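A rubisco-like protein (Burkholderia fungorum, PDB 3NWR) is a homologue of the rubisco large chain whose own reaction is not established, and probably acts through a rubisco-like site in its TIM-barrel domain. Local coordinates at residues A[314-320]-A[351-356]. Coordinates in Å, arbitrary orientation, origin at the centre of the assembly. Numbering follows the deposited sequence.
Sequences DHMHVHG and VLPAFS
Strands 315-319 and 352-355 run parallel, axes 4.6 Å apart, crossing at -37°. H315/L352 and H317/A354 pair on one face, M316/P353 on the other with F355. N-to-O hydrogen bonds run L352 to D314, M316 to L352 and V318 to A354 (3.0 Å each), A354 to M316 (2.8 Å). V318 (psi 7°) and H319 (phi 61°) leave beta conformation. There S356 N donates to H319 O (3.0 Å), not V318 O. H315 and H317 are m, chi2 170° and -103°. L352 (tp) CD2 and A354 CB lie 3.9 Å from the H315 and H317 ring centroids (CH-pi). A water accepts from H319 N (2.9 Å), donates to A354 O (2.8 Å) and bonds H317 ND1 and S356 (p) OG (both 2.7 Å). M316 (mmm) leads away, CG 4.1 Å from V351 CG2. V318 (m) points toward 351-356, CG2 3.8 Å from the F355 (m) ring centroid. Helix 329-340, touched by V318 and F355, joins these neighbouring TIM-barrel strands as a beta-alpha-beta unit. H315 ND1 and H317 NE2 hydrogen-bond H282 of strand 280-284; M316 packs on helix 301-309.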
ATOM      1  N   ASP A 314     -12.443 -12.242   5.082  1.00 10.89           N
ATOM      2  CA  ASP A 314     -12.748 -13.559   5.633  1.00 10.87           C
ATOM      3  C   ASP A 314     -11.569 -14.522   5.574  1.00 11.29           C
ATOM      4  O   ASP A 314     -11.469 -15.425   6.404  1.00 12.64           O
ATOM      5  CB  ASP A 314     -13.917 -14.169   4.862  1.00 11.37           C
ATOM      6  CG  ASP A 314     -15.211 -13.453   5.126  1.00 13.57           C
ATOM      7  OD1 ASP A 314     -15.625 -13.428   6.301  1.00 13.11           O
ATOM      8  OD2 ASP A 314     -15.812 -12.914   4.167  1.00 13.15           O
ATOM      9  N   HIS A 315     -10.718 -14.351   4.564  1.00 11.65           N
ATOM     10  CA  HIS A 315      -9.534 -15.182   4.365  1.00 12.16           C
ATOM     11  C   HIS A 315      -8.311 -14.294   4.233  1.00 12.84           C
ATOM     12  O   HIS A 315      -8.387 -13.208   3.655  1.00 13.45           O
ATOM     13  CB  HIS A 315      -9.605 -15.958   3.054  1.00 11.30           C
ATOM     14  CG  HIS A 315     -10.822 -16.811   2.878  1.00 11.55           C
ATOM     15  ND1 HIS A 315     -11.123 -17.402   1.670  1.00 12.52           N
ATOM     16  CD2 HIS A 315     -11.796 -17.192   3.739  1.00 12.67           C
ATOM     17  CE1 HIS A 315     -12.234 -18.111   1.796  1.00 11.85           C
ATOM     18  NE2 HIS A 315     -12.660 -18.003   3.043  1.00 12.60           N
ATOM     19  N   MET A 316      -7.166 -14.777   4.721  1.00 12.85           N
ATOM     20  CA  MET A 316      -5.887 -14.113   4.482  1.00 12.48           C
ATOM     21  C   MET A 316      -4.840 -15.116   4.026  1.00 12.94           C
ATOM     22  O   MET A 316      -4.799 -16.244   4.524  1.00 13.69           O
ATOM     23  CB  MET A 316      -5.372 -13.419   5.752  1.00 13.69           C
ATOM     24  CG  MET A 316      -6.119 -12.134   6.124  1.00 12.71           C
ATOM     25  SD  MET A 316      -5.761 -10.706   5.054  1.00 12.70           S
ATOM     26  CE  MET A 316      -4.125 -10.209   5.623  1.00 13.78           C
ATOM     27  N   HIS A 317      -3.985 -14.693   3.098  1.00 12.05           N
ATOM     28  CA  HIS A 317      -2.897 -15.526   2.609  1.00 12.27           C
ATOM     29  C   HIS A 317      -1.678 -15.476   3.513  1.00 11.88           C
ATOM     30  O   HIS A 317      -1.293 -14.395   3.999  1.00 12.47           O
ATOM     31  CB  HIS A 317      -2.501 -15.090   1.205  1.00 11.35           C
ATOM     32  CG  HIS A 317      -3.372 -15.665   0.145  1.00 13.01           C
ATOM     33  ND1 HIS A 317      -2.971 -16.717  -0.647  1.00 16.04           N
ATOM     34  CD2 HIS A 317      -4.637 -15.362  -0.235  1.00 13.41           C
ATOM     35  CE1 HIS A 317      -3.950 -17.033  -1.478  1.00 18.13           C
ATOM     36  NE2 HIS A 317      -4.971 -16.226  -1.248  1.00 13.10           N
ATOM     37  N   VAL A 318      -1.055 -16.640   3.695  1.00 11.07           N
ATOM     38  CA  VAL A 318       0.133 -16.766   4.534  1.00 13.62           C
ATOM     39  C   VAL A 318       1.323 -17.382   3.801  1.00 12.30           C
ATOM     40  O   VAL A 318       2.369 -17.625   4.407  1.00 14.42           O
ATOM     41  CB  VAL A 318      -0.157 -17.595   5.804  1.00 12.19           C
ATOM     42  CG1 VAL A 318      -1.260 -16.941   6.618  1.00 13.51           C
ATOM     43  CG2 VAL A 318      -0.529 -19.039   5.462  1.00 13.70           C
ATOM     44  N   HIS A 319       1.172 -17.582   2.497  1.00 12.18           N
ATOM     45  CA  HIS A 319       2.142 -18.300   1.679  1.00 12.60           C
ATOM     46  C   HIS A 319       2.279 -19.726   2.205  1.00 14.00           C
ATOM     47  O   HIS A 319       1.275 -20.276   2.645  1.00 14.05           O
ATOM     48  CB  HIS A 319       3.423 -17.488   1.480  1.00 15.86           C
ATOM     49  CG  HIS A 319       3.206 -16.299   0.592  1.00 17.03           C
ATOM     50  ND1 HIS A 319       4.224 -15.465   0.180  1.00 17.75           N
ATOM     51  CD2 HIS A 319       2.073 -15.817   0.022  1.00 17.30           C
ATOM     52  CE1 HIS A 319       3.729 -14.519  -0.599  1.00 18.62           C
ATOM     53  NE2 HIS A 319       2.424 -14.710  -0.713  1.00 17.83           N
ATOM     54  N   GLY A 320       3.446 -20.359   2.143  1.00 14.20           N
ATOM     55  CA  GLY A 320       3.448 -21.788   2.430  1.00 15.55           C
ATOM     56  C   GLY A 320       4.734 -22.374   2.953  1.00 15.79           C
ATOM     57  O   GLY A 320       5.816 -21.870   2.660  1.00 16.44           O
ATOM     58  N   VAL A 351      -9.842 -15.438  11.087  1.00 14.73           N
ATOM     59  CA  VAL A 351     -10.006 -15.572   9.645  1.00 14.01           C
ATOM     60  C   VAL A 351      -9.345 -16.862   9.184  1.00 13.59           C
ATOM     61  O   VAL A 351      -8.525 -17.453   9.896  1.00 14.34           O
ATOM     62  CB  VAL A 351      -9.436 -14.357   8.873  1.00 12.40           C
ATOM     63  CG1 VAL A 351     -10.200 -13.085   9.249  1.00 14.62           C
ATOM     64  CG2 VAL A 351      -7.932 -14.201   9.119  1.00 14.53           C
ATOM     65  N   LEU A 352      -9.706 -17.293   7.985  1.00 11.82           N
ATOM     66  CA  LEU A 352      -9.206 -18.543   7.436  1.00 13.17           C
ATOM     67  C   LEU A 352      -7.862 -18.318   6.761  1.00 12.97           C
ATOM     68  O   LEU A 352      -7.771 -17.522   5.826  1.00 13.76           O
ATOM     69  CB  LEU A 352     -10.206 -19.084   6.417  1.00 13.63           C
ATOM     70  CG  LEU A 352      -9.940 -20.476   5.844  1.00 13.16           C
ATOM     71  CD1 LEU A 352     -10.144 -21.568   6.895  1.00 14.96           C
ATOM     72  CD2 LEU A 352     -10.849 -20.713   4.642  1.00 13.67           C
ATOM     73  N   PRO A 353      -6.802 -19.007   7.220  1.00 11.74           N
ATOM     74  CA  PRO A 353      -5.513 -18.862   6.542  1.00 11.85           C
ATOM     75  C   PRO A 353      -5.476 -19.676   5.258  1.00 13.04           C
ATOM     76  O   PRO A 353      -5.973 -20.815   5.219  1.00 13.30           O
ATOM     77  CB  PRO A 353      -4.509 -19.411   7.570  1.00 11.79           C
ATOM     78  CG  PRO A 353      -5.298 -20.459   8.315  1.00 12.94           C
ATOM     79  CD  PRO A 353      -6.718 -19.889   8.401  1.00 14.10           C
ATOM     80  N   ALA A 354      -4.936 -19.072   4.207  1.00 11.59           N
ATOM     81  CA  ALA A 354      -4.750 -19.736   2.930  1.00 11.19           C
ATOM     82  C   ALA A 354      -3.269 -19.991   2.683  1.00 14.50           C
ATOM     83  O   ALA A 354      -2.468 -19.060   2.567  1.00 13.17           O
ATOM     84  CB  ALA A 354      -5.365 -18.912   1.792  1.00 13.12           C
ATOM     85  N   PHE A 355      -2.906 -21.267   2.643  1.00 12.70           N
ATOM     86  CA  PHE A 355      -1.534 -21.668   2.380  1.00 11.40           C
ATOM     87  C   PHE A 355      -1.367 -21.911   0.898  1.00 12.35           C
ATOM     88  O   PHE A 355      -2.240 -22.519   0.267  1.00 14.15           O
ATOM     89  CB  PHE A 355      -1.229 -22.977   3.106  1.00 11.88           C
ATOM     90  CG  PHE A 355      -1.174 -22.842   4.603  1.00 11.54           C
ATOM     91  CD1 PHE A 355       0.050 -22.705   5.253  1.00 13.72           C
ATOM     92  CD2 PHE A 355      -2.339 -22.877   5.361  1.00 12.29           C
ATOM     93  CE1 PHE A 355       0.108 -22.588   6.633  1.00 13.90           C
ATOM     94  CE2 PHE A 355      -2.295 -22.761   6.739  1.00 13.38           C
ATOM     95  CZ  PHE A 355      -1.072 -22.617   7.380  1.00 13.67           C
ATOM     96  N   SER A 356      -0.242 -21.471   0.342  1.00 13.05           N
ATOM     97  CA  SER A 356       0.019 -21.670  -1.077  1.00 12.56           C
ATOM     98  C   SER A 356       1.507 -21.627  -1.386  1.00 16.12           C
ATOM     99  O   SER A 356       2.309 -21.235  -0.539  1.00 19.06           O
ATOM    100  CB  SER A 356      -0.674 -20.580  -1.890  1.00 15.95           C
ATOM    101  OG  SER A 356      -0.016 -19.343  -1.681  1.00 18.04           O
TER
HETATM  102  O   HOH W   1      -0.914 -18.075   0.512  1.00 14.37           O